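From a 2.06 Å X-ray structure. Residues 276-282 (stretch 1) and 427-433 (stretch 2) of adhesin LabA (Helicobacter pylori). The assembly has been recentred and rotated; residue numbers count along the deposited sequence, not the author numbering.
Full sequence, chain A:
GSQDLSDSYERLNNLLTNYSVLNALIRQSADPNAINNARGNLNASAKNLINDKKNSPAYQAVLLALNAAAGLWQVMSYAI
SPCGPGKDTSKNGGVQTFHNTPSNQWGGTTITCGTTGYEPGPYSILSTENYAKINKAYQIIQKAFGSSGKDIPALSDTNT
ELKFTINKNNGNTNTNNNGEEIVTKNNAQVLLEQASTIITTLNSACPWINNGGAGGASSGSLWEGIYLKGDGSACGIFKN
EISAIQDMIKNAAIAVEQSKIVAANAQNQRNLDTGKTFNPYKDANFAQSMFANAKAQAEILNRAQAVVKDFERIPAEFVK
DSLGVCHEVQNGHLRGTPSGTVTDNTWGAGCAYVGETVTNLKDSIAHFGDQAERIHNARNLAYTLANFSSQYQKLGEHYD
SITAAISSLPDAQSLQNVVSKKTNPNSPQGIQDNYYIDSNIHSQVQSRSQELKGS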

# COMPACT_ATOMS: atom_id res chain seq x y z
N LYS A 276 15.26 11.19 35.62
CA LYS A 276 16.25 12.19 35.23
C LYS A 276 15.65 13.24 34.30
O LYS A 276 14.62 12.99 33.65
CB LYS A 276 17.45 11.51 34.54
N THR A 277 16.29 14.42 34.24
CA THR A 277 15.86 15.51 33.36
C THR A 277 16.24 15.15 31.92
O THR A 277 17.34 14.64 31.69
CB THR A 277 16.52 16.84 33.82
OG1 THR A 277 16.13 17.12 35.16
CG2 THR A 277 16.15 18.03 32.94
N PHE A 278 15.33 15.40 30.97
CA PHE A 278 15.61 15.15 29.55
C PHE A 278 15.85 16.49 28.88
O PHE A 278 15.01 17.39 28.96
CB PHE A 278 14.47 14.36 28.85
CG PHE A 278 14.60 14.14 27.35
CD1 PHE A 278 15.33 13.06 26.85
CD2 PHE A 278 13.97 14.99 26.45
CE1 PHE A 278 15.46 12.86 25.47
CE2 PHE A 278 14.13 14.81 25.07
CZ PHE A 278 14.84 13.72 24.59
N ASN A 279 17.03 16.63 28.26
CA ASN A 279 17.40 17.84 27.55
C ASN A 279 17.07 17.63 26.05
O ASN A 279 17.74 16.86 25.36
CB ASN A 279 18.88 18.17 27.76
CG ASN A 279 19.33 19.45 27.08
OD1 ASN A 279 18.66 20.02 26.21
ND2 ASN A 279 20.52 19.88 27.43
N PRO A 280 16.02 18.32 25.54
CA PRO A 280 15.64 18.12 24.13
C PRO A 280 16.65 18.63 23.12
O PRO A 280 16.59 18.28 21.96
CB PRO A 280 14.30 18.87 24.02
CG PRO A 280 14.29 19.80 25.12
CD PRO A 280 15.13 19.27 26.23
N TYR A 281 17.57 19.50 23.54
CA TYR A 281 18.57 20.02 22.62
C TYR A 281 19.72 19.05 22.43
O TYR A 281 20.42 19.13 21.42
CB TYR A 281 19.14 21.33 23.16
CG TYR A 281 18.13 22.44 23.36
CD1 TYR A 281 17.85 23.34 22.34
CD2 TYR A 281 17.54 22.65 24.60
CE1 TYR A 281 16.96 24.40 22.54
CE2 TYR A 281 16.68 23.73 24.82
CZ TYR A 281 16.38 24.60 23.78
OH TYR A 281 15.52 25.65 24.01
N LYS A 282 19.94 18.15 23.41
CA LYS A 282 21.11 17.25 23.39
C LYS A 282 20.83 15.78 23.44
O LYS A 282 21.60 15.00 22.86
CB LYS A 282 22.00 17.60 24.59
CG LYS A 282 22.52 19.01 24.56
CD LYS A 282 23.99 19.04 24.33
CE LYS A 282 24.35 18.91 22.89
NZ LYS A 282 25.53 18.03 22.73
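Stretch 2 427-433: SPQGIQD

Two irregular loop segments, far apart in sequence, meet here in a small contact that buries 326 Å² in all, held by two hydrogen bonds to backbone carbonyls and padded by a few apolar groups. Stretch 1 has no helix or strand; its chain is extended from Lys276 through Asn279 and then bends at Pro280 and Tyr281, whose psi angles fall to -18° and -24°. The bend is secured from within: Asn279 OD1 accepts the amide of Tyr281 N at 2.9 Å, and Asn279 O accepts Lys282 N at 3.2 Å. A short amide side chain suits this place because it can reach back to the main chain two residues on.

Stretch 2 approaches through a turn of its own. Pro428 and Gln429 have similar backbone angles, near -70/-18 and -90/-14, and Gly430 follows with a phi of 85°, a value that favours glycine. Ser427 OG gathers the turn, accepting Ile431 N at 3.0 Å and, more weakly, Gly430 N at 3.1 Å. The two chains come nearest at Asn279 and Gln429, whose CA atoms are 5.0 Å apart. From there the order runs the same way in both stretches: Thr277 meets Pro428 and Gln429, while Tyr281 reaches Gly430.

Gln429 is the centre of the contact and loses the most area, 82 Å². Its long side chain carries NE2 to Phe278 O, a hydrogen bond of 3.1 Å with an angle of 153° that satisfies a main-chain carbonyl. The aliphatic part of the same side chain serves as an apolar surface: Gln429 CG lies 3.7 Å from Thr277 CG2, and that methyl also rests 4.0 Å from Pro428 CB. Phe278 contributes through its backbone, since its CB points away and its ring belongs to a buried environment.

Tyr281 anchors the other end. Its CB points toward stretch 2, and the ring carries the hydroxyl far enough for Tyr281 OH to donate to Gly430 O at 3.0 Å. Gln429 O also lies at the ring edge, near its plane, 3.5 Å from Tyr281 CE2. The absence of a side chain at Gly430 matters here, because an ideal CB would point toward stretch 1 and stand only 3.2 Å from Tyr281 CE2, a tight fit.

Beside these polar links, the compact ring of Pro280 offers an apolar surface: Pro280 CG is 4.3 Å from Ile431 CD1, the isoleucine's end coming nearer although its CB points sideways.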

# COMPACT_ATOMS: atom_id res chain seq x y z
N SER A 427 14.37 26.77 34.48
CA SER A 427 14.21 25.60 33.62
C SER A 427 15.46 24.73 33.50
O SER A 427 16.44 25.16 32.88
CB SER A 427 13.71 25.99 32.22
OG SER A 427 13.66 24.88 31.34
N PRO A 428 15.45 23.50 34.06
CA PRO A 428 16.62 22.62 33.91
C PRO A 428 16.80 22.11 32.48
O PRO A 428 17.90 21.69 32.13
CB PRO A 428 16.36 21.49 34.91
CG PRO A 428 14.90 21.44 35.06
CD PRO A 428 14.37 22.83 34.83
N GLN A 429 15.72 22.18 31.66
CA GLN A 429 15.65 21.72 30.25
C GLN A 429 16.05 22.80 29.22
O GLN A 429 16.25 22.47 28.06
CB GLN A 429 14.24 21.19 29.92
CG GLN A 429 13.85 19.98 30.76
CD GLN A 429 12.42 19.55 30.57
OE1 GLN A 429 11.46 20.29 30.86
NE2 GLN A 429 12.25 18.29 30.14
N GLY A 430 16.12 24.06 29.64
CA GLY A 430 16.46 25.17 28.75
C GLY A 430 15.30 25.74 27.97
O GLY A 430 15.50 26.37 26.92
N ILE A 431 14.07 25.52 28.48
CA ILE A 431 12.81 26.02 27.92
C ILE A 431 12.40 27.17 28.85
O ILE A 431 11.57 27.01 29.75
CB ILE A 431 11.73 24.90 27.76
CG1 ILE A 431 12.27 23.71 26.92
CG2 ILE A 431 10.42 25.46 27.16
CD1 ILE A 431 11.66 22.35 27.28
N GLN A 432 13.07 28.32 28.66
CA GLN A 432 12.90 29.54 29.45
C GLN A 432 11.52 30.18 29.29
O GLN A 432 11.10 30.93 30.17
CB GLN A 432 14.03 30.56 29.18
CG GLN A 432 14.12 31.08 27.74
CD GLN A 432 15.04 30.24 26.88
OE1 GLN A 432 16.27 30.35 26.94
NE2 GLN A 432 14.46 29.39 26.03
N ASP A 433 10.82 29.92 28.17
CA ASP A 433 9.50 30.50 27.95
C ASP A 433 8.45 29.42 27.77
O ASP A 433 8.60 28.51 26.94
CB ASP A 433 9.50 31.50 26.79
CG ASP A 433 10.18 32.81 27.14
OD1 ASP A 433 11.42 32.88 27.03
OD2 ASP A 433 9.47 33.76 27.55